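Local coordinates for tartronate semialdehyde reductase (Salmonella typhimurium, PDB 1VPD), which probably catalyses the NAD(P)H-dependent reduction of tartronate semialdehyde to D-glycerate, the last step in the conversion of galactarate to D-glycerate, at residues Lys7-Leu13 against Tyr29-Asp35; Leu13-Lys18 against Ala40-Val44; Ser21-Leu25 against Asp43-Ala49; Thr54-Glu60 against Asn83-Ala89; Met120-Ser126 against Leu137-Gly143. All coordinates share one frame. Where two conformers were deposited one is given. Residues are numbered along the deposited sequence.

Interaction 1: Lys7-Leu13 against Tyr29-Asp35; sequences KVGFIGL and YSLVVSD
Two parallel strands pair edge to edge at the start of the Rossmann domain: strands 7-11 and 30-34, the outer members of a beta-alpha-beta unit whose connecting helix is 17-26. Their axes approach to 4.6 Å with an angle of 28°. The register sets Val8 beside Leu31, Gly9 beside Val32, Phe10 beside Val33 and Ile11 beside Ser34, with CA-CA spacings of 4.7 to 4.8 Å. The backbone ladder runs Val8 N to Ser30 O (2.9 Å), Val32 N to Val8 O (2.9 Å), Phe10 N to Val32 O (3.0 Å), Ser34 N to Phe10 O (3.0 Å) and Gly12 N to Ser34 O (2.9 Å). Val8, Phe10, Leu31 and Val33 share one face, where Val8 CB meets Leu31 CD2 at 3.6 Å and helices 17-26 and 38-46 pack. Ile11, Val32 and Ser34 face helix 55-61. Gly12, at phi 113°, turns the chain into the glycine-rich loop, within the predicted NAD-binding stretch starting at Gly9. There Asp35, chi1 t, accepts from the loop backbone: Leu13 N to Asp35 OD1, 2.8 Å.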
# COMPACT_ATOMS: atom_id res chain seq x y z
N LYS A 7 -11.22 1.73 -21.67
CA LYS A 7 -11.63 0.73 -20.68
C LYS A 7 -10.34 0.57 -19.85
O LYS A 7 -9.24 0.51 -20.39
CB LYS A 7 -12.09 -0.61 -21.26
CG LYS A 7 -13.62 -0.75 -21.37
CD LYS A 7 -14.08 -2.09 -21.93
CE LYS A 7 -15.56 -2.02 -22.37
NZ LYS A 7 -16.23 -3.36 -22.44
N VAL A 8 -10.50 0.57 -18.53
CA VAL A 8 -9.38 0.51 -17.59
C VAL A 8 -9.41 -0.85 -16.90
O VAL A 8 -10.42 -1.24 -16.33
CB VAL A 8 -9.54 1.60 -16.51
CG1 VAL A 8 -8.46 1.46 -15.44
CG2 VAL A 8 -9.49 2.98 -17.12
N GLY A 9 -8.29 -1.58 -16.96
CA GLY A 9 -8.16 -2.86 -16.30
C GLY A 9 -7.85 -2.59 -14.84
O GLY A 9 -7.17 -1.62 -14.55
N PHE A 10 -8.34 -3.44 -13.94
CA PHE A 10 -8.00 -3.31 -12.52
C PHE A 10 -7.90 -4.69 -11.92
O PHE A 10 -8.90 -5.41 -11.83
CB PHE A 10 -9.05 -2.46 -11.80
CG PHE A 10 -8.55 -1.79 -10.55
CD1 PHE A 10 -8.50 -0.41 -10.47
CD2 PHE A 10 -8.13 -2.53 -9.45
CE1 PHE A 10 -8.06 0.23 -9.32
CE2 PHE A 10 -7.66 -1.89 -8.30
CZ PHE A 10 -7.65 -0.51 -8.24
N ILE A 11 -6.69 -5.09 -11.52
CA ILE A 11 -6.44 -6.43 -11.03
C ILE A 11 -5.91 -6.31 -9.60
O ILE A 11 -4.84 -5.75 -9.40
CB ILE A 11 -5.44 -7.18 -11.92
CG1 ILE A 11 -5.96 -7.27 -13.36
CG2 ILE A 11 -5.20 -8.56 -11.38
CD1 ILE A 11 -4.97 -7.86 -14.33
N GLY A 12 -6.67 -6.85 -8.66
CA GLY A 12 -6.35 -6.80 -7.24
C GLY A 12 -7.38 -5.95 -6.53
O GLY A 12 -7.29 -4.73 -6.53
N LEU A 13 -8.37 -6.61 -5.94
CA LEU A 13 -9.53 -5.97 -5.33
C LEU A 13 -9.55 -6.26 -3.83
O LEU A 13 -10.57 -6.66 -3.24
CB LEU A 13 -10.81 -6.48 -6.01
CG LEU A 13 -10.87 -6.27 -7.52
CD1 LEU A 13 -12.14 -6.89 -8.08
CD2 LEU A 13 -10.76 -4.79 -7.88
N TYR A 29 -15.25 6.07 -14.97
CA TYR A 29 -14.42 5.16 -15.76
C TYR A 29 -15.10 3.82 -15.93
O TYR A 29 -15.81 3.35 -15.04
CB TYR A 29 -13.03 4.99 -15.12
CG TYR A 29 -12.21 6.26 -15.17
CD1 TYR A 29 -11.48 6.58 -16.29
CD2 TYR A 29 -12.18 7.14 -14.09
CE1 TYR A 29 -10.75 7.75 -16.37
CE2 TYR A 29 -11.44 8.32 -14.15
CZ TYR A 29 -10.73 8.62 -15.30
OH TYR A 29 -9.98 9.77 -15.40
N SER A 30 -14.89 3.19 -17.09
CA SER A 30 -15.37 1.84 -17.33
C SER A 30 -14.24 0.87 -17.00
O SER A 30 -13.14 1.00 -17.54
CB SER A 30 -15.78 1.66 -18.79
OG SER A 30 -16.80 2.59 -19.10
N LEU A 31 -14.51 -0.08 -16.12
CA LEU A 31 -13.49 -1.01 -15.63
C LEU A 31 -13.74 -2.43 -16.08
O LEU A 31 -14.89 -2.86 -16.21
CB LEU A 31 -13.40 -1.01 -14.10
CG LEU A 31 -13.09 0.28 -13.35
CD1 LEU A 31 -12.67 -0.06 -11.93
CD2 LEU A 31 -12.05 1.11 -14.00
N VAL A 32 -12.66 -3.15 -16.30
CA VAL A 32 -12.68 -4.59 -16.40
C VAL A 32 -11.74 -5.11 -15.29
O VAL A 32 -10.53 -4.86 -15.33
CB VAL A 32 -12.22 -5.11 -17.78
CG1 VAL A 32 -12.49 -6.59 -17.89
CG2 VAL A 32 -12.91 -4.36 -18.91
N VAL A 33 -12.31 -5.84 -14.34
CA VAL A 33 -11.63 -6.18 -13.10
C VAL A 33 -11.41 -7.66 -12.89
O VAL A 33 -12.10 -8.52 -13.46
CB VAL A 33 -12.38 -5.58 -11.87
CG1 VAL A 33 -12.65 -4.13 -12.08
CG2 VAL A 33 -13.67 -6.32 -11.53
N SER A 34 -10.39 -7.98 -12.09
CA SER A 34 -10.15 -9.33 -11.64
C SER A 34 -9.51 -9.33 -10.26
O SER A 34 -8.92 -8.34 -9.84
CB SER A 34 -9.28 -10.10 -12.61
OG SER A 34 -9.13 -11.44 -12.17
N ASP A 35 -9.71 -10.44 -9.56
CA ASP A 35 -9.10 -10.72 -8.28
C ASP A 35 -9.14 -12.24 -8.08
O ASP A 35 -9.94 -12.93 -8.70
CB ASP A 35 -9.87 -10.01 -7.16
CG ASP A 35 -9.18 -10.14 -5.81
OD1 ASP A 35 -8.20 -9.39 -5.61
OD2 ASP A 35 -9.53 -10.95 -4.92

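Interaction 2: Leu13-Lys18 against Ala40-Val44; sequences LGIMGK and AIADV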
# COMPACT_ATOMS: atom_id res chain seq x y z
N LEU A 13 -8.37 -6.61 -5.94
CA LEU A 13 -9.53 -5.97 -5.33
C LEU A 13 -9.55 -6.26 -3.83
O LEU A 13 -10.57 -6.66 -3.24
CB LEU A 13 -10.81 -6.48 -6.01
CG LEU A 13 -10.87 -6.27 -7.52
CD1 LEU A 13 -12.14 -6.89 -8.08
CD2 LEU A 13 -10.76 -4.79 -7.88
N GLY A 14 -8.40 -6.06 -3.20
CA GLY A 14 -8.27 -6.31 -1.77
C GLY A 14 -8.68 -5.09 -0.93
O GLY A 14 -9.45 -4.23 -1.36
N ILE A 15 -8.12 -4.99 0.27
CA ILE A 15 -8.50 -3.94 1.21
C ILE A 15 -8.32 -2.55 0.62
O ILE A 15 -9.15 -1.67 0.84
CB ILE A 15 -7.71 -4.12 2.56
CG1 ILE A 15 -8.27 -5.34 3.31
CG2 ILE A 15 -7.84 -2.87 3.41
CD1 ILE A 15 -7.52 -5.76 4.58
N MSE A 16 -7.22 -2.34 -0.11
CA MSE A 16 -6.98 -1.08 -0.78
C MSE A 16 -7.62 -1.07 -2.18
O MSE A 16 -8.30 -0.11 -2.56
CB MSE A 16 -5.47 -0.83 -0.87
CG MSE A 16 -4.74 -0.91 0.49
SE MSE A 16 -5.29 0.52 1.72
CE MSE A 16 -4.63 1.98 0.60
N GLY A 17 -7.40 -2.13 -2.95
CA GLY A 17 -7.82 -2.17 -4.35
C GLY A 17 -9.32 -2.03 -4.56
O GLY A 17 -9.77 -1.35 -5.47
N LYS A 18 -10.09 -2.71 -3.74
CA LYS A 18 -11.55 -2.68 -3.90
C LYS A 18 -12.12 -1.25 -3.82
O LYS A 18 -12.76 -0.80 -4.77
CB LYS A 18 -12.25 -3.63 -2.94
CG LYS A 18 -13.76 -3.69 -3.16
CD LYS A 18 -14.34 -4.93 -2.54
CE LYS A 18 -14.69 -4.71 -1.12
NZ LYS A 18 -15.56 -5.83 -0.64
N ALA A 40 -14.96 -10.79 -4.26
CA ALA A 40 -14.46 -9.43 -4.48
C ALA A 40 -14.81 -8.93 -5.89
O ALA A 40 -15.30 -7.82 -6.05
CB ALA A 40 -12.93 -9.36 -4.23
N ILE A 41 -14.61 -9.77 -6.91
CA ILE A 41 -15.08 -9.42 -8.25
C ILE A 41 -16.59 -9.12 -8.25
O ILE A 41 -17.02 -8.10 -8.78
CB ILE A 41 -14.78 -10.52 -9.30
CG1 ILE A 41 -13.28 -10.82 -9.39
CG2 ILE A 41 -15.35 -10.09 -10.66
CD1 ILE A 41 -12.95 -11.99 -10.31
N ALA A 42 -17.38 -9.98 -7.62
CA ALA A 42 -18.84 -9.80 -7.64
C ALA A 42 -19.27 -8.47 -7.05
O ALA A 42 -20.15 -7.80 -7.56
CB ALA A 42 -19.53 -10.93 -6.93
N ASP A 43 -18.60 -8.06 -5.97
CA ASP A 43 -18.89 -6.79 -5.32
C ASP A 43 -18.62 -5.62 -6.26
O ASP A 43 -19.40 -4.67 -6.34
CB ASP A 43 -18.00 -6.69 -4.07
CG ASP A 43 -18.30 -5.48 -3.23
OD1 ASP A 43 -18.30 -5.63 -1.99
OD2 ASP A 43 -18.53 -4.35 -3.69
N VAL A 44 -17.50 -5.66 -6.97
CA VAL A 44 -17.12 -4.57 -7.82
C VAL A 44 -17.96 -4.56 -9.12
O VAL A 44 -18.29 -3.51 -9.63
CB VAL A 44 -15.58 -4.55 -8.07
CG1 VAL A 44 -15.20 -3.44 -9.00
CG2 VAL A 44 -14.84 -4.37 -6.73
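Residues 13-16 are the loop that leads into helix 17-26, and Lys18 N already bonds to Gly14 O in helical fashion, 2.9 Å; residues 40-44 are a regular piece of helix 38-46, with Val44 N to Ala40 O at 3.2 Å. The two backbones come nearest at Leu13 and Ala40, CA-CA 6.1 Å, and at Lys18 and Val44, 7.1 Å. Leu13 (chi1 m, chi2 t) lies against the helix: its CB is 4.0 Å from Ala40 CB, while its CD1 sits 3.9 Å from both Ile41 CA and Val44 CG2. Gly12, Gly14 and Gly17 fit the GxGxxG pattern of the Rossmann fold, and the loop belongs to the predicted NAD-binding site. Between 13-18 and 40-44 the contact is made by Leu13 and Lys18, which flank the glycine turn. The aliphatic part of Lys18 crosses Val44, with CG 3.8 Å from Val44 CG2, and the chain bends at chi3 (p) before its ammonium forms a salt bridge, Lys18 NZ to Asp43 OD1, 3.1 Å. The other carboxylate oxygen of Asp43 is held by Lys22, one turn after Lys18 in helix 17-26.

Interaction 3: Ser21-Leu25 against Asp43-Ala49; sequences SKNLL and DVIAAGA
Leu25 is the apolar centre of this contact between helix 17-26 and the C-terminal end of helix 38-46. With chi1 m and chi2 t it points toward the other segment, and its CD1 lies 4.1 Å from Val44 CG1, 3.8 Å from Ala47 CB and 4.3 Å from Ala49 CB, while Leu25 CD2 is 3.9 Å from Gly48 C. The nearest CA pairs are Lys22 with Val44 at 6.8 Å and Leu25 with Gly48 at 6.7 Å. Residues 21-25 are helical throughout. In the other segment the helix ends in a Schellman motif: Gly48 adopts phi 127°, Gly48 N bonds to Ile45 O (2.9 Å) and Ala49 N to Val44 O (3.2 Å), and the chain turns off toward strand 50-51. Beside the leucine, Ser21 (chi1 p) sets OG 3.5 Å from Val44 CG1, while this hydroxyl bonds to the carbonyl of Lys18. Farther out, the extended Lys22 (m, t, t, t) passes Ala47, CG to CB 4.3 Å, and reaches Asp43, chi1 t. The salt bridge from Lys22 NZ to Asp43 OD2 is short, 2.6 Å. Since Asp43 OD1 pairs with Lys18, one carboxylate is shared by two lysines of helix 17-26, one on each oxygen, and the two Rossmann helices are joined by charge along the rim of a small hydrophobic patch.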
# COMPACT_ATOMS: atom_id res chain seq x y z
N SER A 21 -10.99 0.91 -6.84
CA SER A 21 -11.73 0.60 -8.07
C SER A 21 -13.12 1.23 -8.03
O SER A 21 -13.59 1.74 -9.07
CB SER A 21 -11.81 -0.92 -8.30
OG SER A 21 -12.68 -1.58 -7.41
N LYS A 22 -13.76 1.23 -6.87
CA LYS A 22 -15.09 1.83 -6.73
C LYS A 22 -15.05 3.34 -6.92
O LYS A 22 -15.95 3.92 -7.52
CB LYS A 22 -15.74 1.43 -5.41
CG LYS A 22 -16.13 -0.02 -5.36
CD LYS A 22 -16.89 -0.31 -4.11
CE LYS A 22 -17.24 -1.76 -4.01
NZ LYS A 22 -17.72 -2.09 -2.65
N ASN A 23 -13.97 4.00 -6.48
CA ASN A 23 -13.81 5.41 -6.77
C ASN A 23 -13.64 5.72 -8.25
O ASN A 23 -14.11 6.76 -8.72
CB ASN A 23 -12.69 6.03 -5.92
CG ASN A 23 -13.12 6.24 -4.49
OD1 ASN A 23 -14.32 6.50 -4.24
ND2 ASN A 23 -12.18 6.12 -3.53
N LEU A 24 -12.99 4.83 -9.00
CA LEU A 24 -12.86 5.01 -10.44
C LEU A 24 -14.23 4.88 -11.10
O LEU A 24 -14.55 5.66 -12.00
CB LEU A 24 -11.90 3.98 -11.06
CG LEU A 24 -10.40 4.15 -10.75
CD1 LEU A 24 -9.60 3.10 -11.52
CD2 LEU A 24 -9.89 5.55 -11.04
N LEU A 25 -15.03 3.93 -10.64
CA LEU A 25 -16.38 3.74 -11.20
C LEU A 25 -17.24 4.98 -10.96
O LEU A 25 -17.96 5.41 -11.86
CB LEU A 25 -17.05 2.51 -10.63
CG LEU A 25 -16.45 1.16 -11.07
CD1 LEU A 25 -16.94 0.06 -10.20
CD2 LEU A 25 -16.75 0.85 -12.53
N ASP A 43 -18.60 -8.06 -5.97
CA ASP A 43 -18.89 -6.79 -5.32
C ASP A 43 -18.62 -5.62 -6.26
O ASP A 43 -19.40 -4.67 -6.34
CB ASP A 43 -18.00 -6.69 -4.07
CG ASP A 43 -18.30 -5.48 -3.23
OD1 ASP A 43 -18.30 -5.63 -1.99
OD2 ASP A 43 -18.53 -4.35 -3.69
N VAL A 44 -17.50 -5.66 -6.97
CA VAL A 44 -17.12 -4.57 -7.82
C VAL A 44 -17.96 -4.56 -9.12
O VAL A 44 -18.29 -3.51 -9.63
CB VAL A 44 -15.58 -4.55 -8.07
CG1 VAL A 44 -15.20 -3.44 -9.00
CG2 VAL A 44 -14.84 -4.37 -6.73
N ILE A 45 -18.34 -5.73 -9.62
CA ILE A 45 -19.27 -5.75 -10.77
C ILE A 45 -20.62 -5.19 -10.35
O ILE A 45 -21.26 -4.51 -11.12
CB ILE A 45 -19.53 -7.23 -11.20
CG1 ILE A 45 -18.35 -7.82 -11.96
CG2 ILE A 45 -20.83 -7.37 -12.03
CD1 ILE A 45 -18.47 -9.32 -12.18
N ALA A 46 -21.04 -5.44 -9.12
CA ALA A 46 -22.30 -4.88 -8.63
C ALA A 46 -22.26 -3.34 -8.61
O ALA A 46 -23.29 -2.70 -8.76
CB ALA A 46 -22.65 -5.46 -7.27
N ALA A 47 -21.06 -2.75 -8.47
CA ALA A 47 -20.90 -1.29 -8.56
C ALA A 47 -20.74 -0.77 -9.98
O ALA A 47 -20.60 0.43 -10.18
CB ALA A 47 -19.69 -0.82 -7.71
N GLY A 48 -20.71 -1.65 -10.97
CA GLY A 48 -20.69 -1.24 -12.36
C GLY A 48 -19.57 -1.79 -13.24
O GLY A 48 -19.58 -1.56 -14.46
N ALA A 49 -18.62 -2.53 -12.67
CA ALA A 49 -17.51 -3.06 -13.47
C ALA A 49 -17.92 -4.24 -14.33
O ALA A 49 -18.88 -4.95 -14.03
CB ALA A 49 -16.36 -3.48 -12.57

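Interaction 4: Thr54-Glu60 against Asn83-Ala89; sequences TAKAIAE and NGIIEGA
Gly88 lets the short, weakly bonded helix 85-88 lie almost against the backbone of helix 55-61. Lys56 and Gly88 are only 4.3 Å apart CA to CA, and Ala59 and Ala89 4.8 Å. Gly88 sits in the hollow by Lys56, Ala59 and Glu60; a CB on it would clash with Lys56 O, from which Gly88 CA is 3.6 Å in a CA-H...O contact. The bumps on the other side are two alanines. Ala55 CB rests 4.0 Å from Gly84 CA and 4.2 Å from Ile85 CG1, and Ala59 CB fits between Ile85 and Ala89, 4.0 Å from Ile85 CG2 and 4.2 Å from Ala89 CB. Thr54 (chi1 p) is the N-cap, its OG1 accepting from Ala57 N at 3.0 Å. Beside it Asn83, in left-handed conformation (phi 57°, psi 30°), offers its carbonyl: Lys56 N to Asn83 O is 3.0 Å. Lys56, extended with all chi t, runs along Glu87, CD to CB 3.9 Å. Three waters bridge the two segments: one joins Ala55 N (3.0 Å) to Asn83 O (2.9 Å), another Lys56 NZ (2.7 Å) to Glu87 OE1 (2.5 Å), and a third Ala59 O to Gly88 O (2.9 Å each). The pair packs on the Rossmann sheet, with Ala59 and Ile85 on strand 64-67, Ala55 and Ile58 on strand 7-11, and Ile58 also on strand 30-34.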
# COMPACT_ATOMS: atom_id res chain seq x y z
N THR A 54 -8.98 -13.85 -17.24
CA THR A 54 -7.52 -13.82 -17.09
C THR A 54 -7.01 -12.42 -17.23
O THR A 54 -7.67 -11.55 -17.78
CB THR A 54 -6.78 -14.66 -18.15
OG1 THR A 54 -7.08 -14.14 -19.45
CG2 THR A 54 -7.25 -16.13 -18.18
N ALA A 55 -5.80 -12.21 -16.72
CA ALA A 55 -5.10 -10.94 -16.92
C ALA A 55 -4.84 -10.68 -18.40
O ALA A 55 -4.90 -9.55 -18.86
CB ALA A 55 -3.80 -10.96 -16.14
N LYS A 56 -4.55 -11.74 -19.15
CA LYS A 56 -4.35 -11.65 -20.59
C LYS A 56 -5.58 -11.06 -21.27
O LYS A 56 -5.47 -10.16 -22.09
CB LYS A 56 -4.01 -13.02 -21.16
CG LYS A 56 -4.11 -13.15 -22.70
CD LYS A 56 -3.70 -14.52 -23.17
CE LYS A 56 -3.71 -14.61 -24.71
NZ LYS A 56 -3.37 -15.97 -25.16
N ALA A 57 -6.76 -11.56 -20.91
CA ALA A 57 -8.01 -11.06 -21.49
C ALA A 57 -8.31 -9.63 -21.08
O ALA A 57 -8.84 -8.86 -21.86
CB ALA A 57 -9.18 -11.96 -21.13
N ILE A 58 -7.95 -9.26 -19.85
CA ILE A 58 -8.08 -7.86 -19.47
C ILE A 58 -7.19 -6.98 -20.35
O ILE A 58 -7.63 -5.95 -20.84
CB ILE A 58 -7.77 -7.70 -17.96
CG1 ILE A 58 -8.92 -8.34 -17.18
CG2 ILE A 58 -7.63 -6.24 -17.60
CD1 ILE A 58 -8.75 -8.35 -15.70
N ALA A 59 -5.96 -7.42 -20.58
CA ALA A 59 -5.01 -6.65 -21.37
C ALA A 59 -5.45 -6.57 -22.84
O ALA A 59 -5.18 -5.57 -23.50
CB ALA A 59 -3.64 -7.27 -21.27
N GLU A 60 -6.12 -7.59 -23.34
CA GLU A 60 -6.66 -7.57 -24.71
C GLU A 60 -7.73 -6.49 -24.90
O GLU A 60 -7.91 -5.97 -26.01
CB GLU A 60 -7.21 -8.95 -25.07
CG GLU A 60 -6.10 -9.95 -25.35
CD GLU A 60 -6.55 -11.40 -25.45
OE1 GLU A 60 -7.62 -11.77 -24.94
OE2 GLU A 60 -5.77 -12.18 -26.04
N ASN A 83 -0.95 -16.66 -18.99
CA ASN A 83 -2.18 -15.88 -19.04
C ASN A 83 -2.05 -14.51 -18.38
O ASN A 83 -3.02 -13.96 -17.89
CB ASN A 83 -3.34 -16.67 -18.44
CG ASN A 83 -3.74 -17.84 -19.32
OD1 ASN A 83 -3.78 -17.69 -20.54
ND2 ASN A 83 -3.99 -18.99 -18.71
N GLY A 84 -0.84 -13.95 -18.42
CA GLY A 84 -0.58 -12.66 -17.82
C GLY A 84 -0.77 -11.51 -18.78
O GLY A 84 -1.03 -11.71 -19.97
N ILE A 85 -0.61 -10.30 -18.27
CA ILE A 85 -0.79 -9.08 -19.04
C ILE A 85 0.03 -9.11 -20.33
O ILE A 85 -0.47 -8.74 -21.39
CB ILE A 85 -0.42 -7.84 -18.19
CG1 ILE A 85 -1.43 -7.67 -17.06
CG2 ILE A 85 -0.34 -6.59 -19.05
CD1 ILE A 85 -1.04 -6.60 -16.03
N ILE A 86 1.27 -9.57 -20.23
CA ILE A 86 2.19 -9.51 -21.35
C ILE A 86 1.70 -10.36 -22.53
O ILE A 86 2.05 -10.06 -23.68
CB ILE A 86 3.61 -9.91 -20.91
CG1 ILE A 86 4.64 -9.41 -21.94
CG2 ILE A 86 3.74 -11.41 -20.68
CD1 ILE A 86 6.09 -9.50 -21.44
N GLU A 87 0.91 -11.40 -22.26
CA GLU A 87 0.39 -12.27 -23.32
C GLU A 87 -0.79 -11.66 -24.07
O GLU A 87 -1.13 -12.14 -25.17
CB GLU A 87 0.03 -13.65 -22.74
CG GLU A 87 1.22 -14.38 -22.12
CD GLU A 87 0.91 -15.79 -21.65
OE1 GLU A 87 -0.25 -16.24 -21.73
OE2 GLU A 87 1.85 -16.48 -21.19
N GLY A 88 -1.43 -10.63 -23.51
CA GLY A 88 -2.57 -9.98 -24.14
C GLY A 88 -2.39 -8.53 -24.56
O GLY A 88 -3.22 -7.97 -25.28
N ALA A 89 -1.31 -7.91 -24.10
CA ALA A 89 -1.13 -6.47 -24.26
C ALA A 89 -0.52 -6.16 -25.62
O ALA A 89 0.52 -6.69 -25.98
CB ALA A 89 -0.20 -5.93 -23.17
O HOH W 1 -4.44 -14.53 -15.37
O HOH W 2 -1.34 -17.12 -23.82
O HOH W 3 -3.92 -5.25 -26.07

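Interaction 5: Met120-Ser126 against Leu137-Gly143; sequences MLDAPVS and LSVMVGG
Met140, a selenomethionine with chi1 p, folds over the neighbouring strand: its CG lies 3.9 Å from Pro124 CG and its CE 3.9 Å from Ser126 CB. Strand 119-126, broken around Ala123 and Pro124, runs antiparallel to strand 137-142; the short axes of 120-122 and 137-142 cross at 135° and approach to 5.1 Å. Asp122 with Gly142 and Ser126 with Ser138 are hydrogen-bonded pairs, CA-CA 5.2 Å each, and Val125 with Val139 is a non-hydrogen-bonded pair at 4.5 Å. The bonds are Asp122 N to Gly142 O (3.1 Å), Gly142 N to Asp122 O (2.8 Å), Met140 N to Pro124 O (3.0 Å), Ser126 N to Ser138 O (2.8 Å) and Ser138 N to Ser126 O (2.9 Å). Here the Rossmann-type sheet reverses: the six strands up to 119-126 run parallel, 137-142 and its neighbour 161-166 the other way. Ala123 CB packs 3.9 Å from Val139 CG1 and 3.8 Å from Val141 CG2, and Val125 CG1 is 4.1 Å from Val139 CG2. Asp122 (chi1 p) bonds to the backbone of Gly169 and Asn172. The Val125 carbonyl accepts from Lys175, the predicted active-site residue, and Ser126 OG bonds to Asn178 and to a tartaric acid molecule, probably from the crystallisation liquor.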
# COMPACT_ATOMS: atom_id res chain seq x y z
N MSE A 120 5.15 1.28 -18.46
CA MSE A 120 4.88 1.01 -17.03
C MSE A 120 5.17 2.21 -16.15
O MSE A 120 6.18 2.91 -16.34
CB MSE A 120 5.69 -0.19 -16.54
CG MSE A 120 5.40 -0.56 -15.10
SE MSE A 120 6.39 -2.13 -14.60
CE MSE A 120 6.08 -2.18 -12.72
N LEU A 121 4.26 2.47 -15.21
CA LEU A 121 4.51 3.37 -14.09
C LEU A 121 4.47 2.54 -12.80
O LEU A 121 3.63 1.64 -12.67
CB LEU A 121 3.45 4.45 -13.97
CG LEU A 121 3.21 5.39 -15.16
CD1 LEU A 121 2.00 6.26 -14.90
CD2 LEU A 121 4.44 6.21 -15.39
N ASP A 122 5.34 2.88 -11.85
CA ASP A 122 5.21 2.38 -10.48
C ASP A 122 4.61 3.49 -9.63
O ASP A 122 5.24 4.51 -9.40
CB ASP A 122 6.52 1.81 -9.90
CG ASP A 122 7.65 2.82 -9.76
OD1 ASP A 122 7.97 3.55 -10.74
OD2 ASP A 122 8.34 2.90 -8.71
N ALA A 123 3.36 3.28 -9.22
CA ALA A 123 2.55 4.30 -8.55
C ALA A 123 1.93 3.79 -7.24
O ALA A 123 0.70 3.76 -7.10
CB ALA A 123 1.46 4.79 -9.48
N PRO A 124 2.76 3.38 -6.28
CA PRO A 124 2.27 2.97 -4.97
C PRO A 124 1.62 4.14 -4.22
O PRO A 124 1.75 5.32 -4.60
CB PRO A 124 3.53 2.46 -4.25
CG PRO A 124 4.66 3.16 -4.92
CD PRO A 124 4.23 3.30 -6.36
N VAL A 125 0.91 3.80 -3.17
CA VAL A 125 0.04 4.74 -2.50
C VAL A 125 0.26 4.76 -1.01
O VAL A 125 0.82 3.80 -0.44
CB VAL A 125 -1.47 4.45 -2.79
CG1 VAL A 125 -1.71 4.24 -4.28
CG2 VAL A 125 -1.98 3.23 -2.03
N SER A 126 -0.23 5.82 -0.38
CA SER A 126 -0.30 5.86 1.08
C SER A 126 -1.55 6.57 1.58
O SER A 126 -1.97 7.59 1.02
CB SER A 126 0.93 6.53 1.66
OG SER A 126 0.86 6.48 3.06
N LEU A 137 -6.02 9.28 -0.85
CA LEU A 137 -4.67 8.71 -0.91
C LEU A 137 -3.66 9.65 -1.54
O LEU A 137 -3.99 10.40 -2.45
CB LEU A 137 -4.67 7.44 -1.77
CG LEU A 137 -5.48 6.25 -1.29
CD1 LEU A 137 -5.56 5.19 -2.38
CD2 LEU A 137 -4.87 5.67 -0.04
N SER A 138 -2.41 9.58 -1.07
CA SER A 138 -1.28 10.13 -1.80
C SER A 138 -0.71 9.02 -2.69
O SER A 138 -0.55 7.86 -2.26
CB SER A 138 -0.20 10.65 -0.86
OG SER A 138 -0.55 11.91 -0.33
N VAL A 139 -0.39 9.38 -3.93
CA VAL A 139 0.18 8.49 -4.91
C VAL A 139 1.54 9.05 -5.29
O VAL A 139 1.71 10.25 -5.51
CB VAL A 139 -0.75 8.40 -6.17
CG1 VAL A 139 -0.22 7.42 -7.17
CG2 VAL A 139 -2.15 8.01 -5.74
N MSE A 140 2.53 8.16 -5.36
CA MSE A 140 3.92 8.53 -5.61
C MSE A 140 4.42 7.68 -6.76
O MSE A 140 4.38 6.47 -6.69
CB MSE A 140 4.75 8.34 -4.33
CG MSE A 140 4.72 6.92 -3.75
SE MSE A 140 4.71 6.89 -1.78
CE MSE A 140 3.00 7.73 -1.47
N VAL A 141 4.89 8.32 -7.83
CA VAL A 141 5.01 7.65 -9.13
C VAL A 141 6.39 7.75 -9.74
O VAL A 141 6.99 8.83 -9.76
CB VAL A 141 4.00 8.28 -10.14
CG1 VAL A 141 3.95 7.44 -11.41
CG2 VAL A 141 2.62 8.42 -9.50
N GLY A 142 6.90 6.64 -10.26
CA GLY A 142 8.05 6.66 -11.12
C GLY A 142 7.69 6.24 -12.54
O GLY A 142 6.70 5.53 -12.76
N GLY A 143 8.51 6.68 -13.48
CA GLY A 143 8.36 6.33 -14.89
C GLY A 143 8.51 7.56 -15.78
O GLY A 143 8.93 8.60 -15.34

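In the fold
All five contacts belong to the N-terminal Rossmann domain. Interactions 1, 2 and 3 cluster, with centres 8 to 10 Å apart: interactions 2 and 3 follow the same helix pair, 17-26 and 38-46, which packs on one face of the strands of interaction 1. Interaction 4 lies on the other face, its centre about 12 Å from that of interaction 1, where Ile58 meets Gly9 and Ile11. Along the chain the segments of interaction 1 alternate with those of 2 and 3, whereas 4 and then 5 follow in series. Interaction 5, about 17 Å from interaction 1 between centres, is farther across the same sheet. Met16 touches Leu137 and Val125, linking the predicted cofactor loop to strands beside the predicted catalytic lysine.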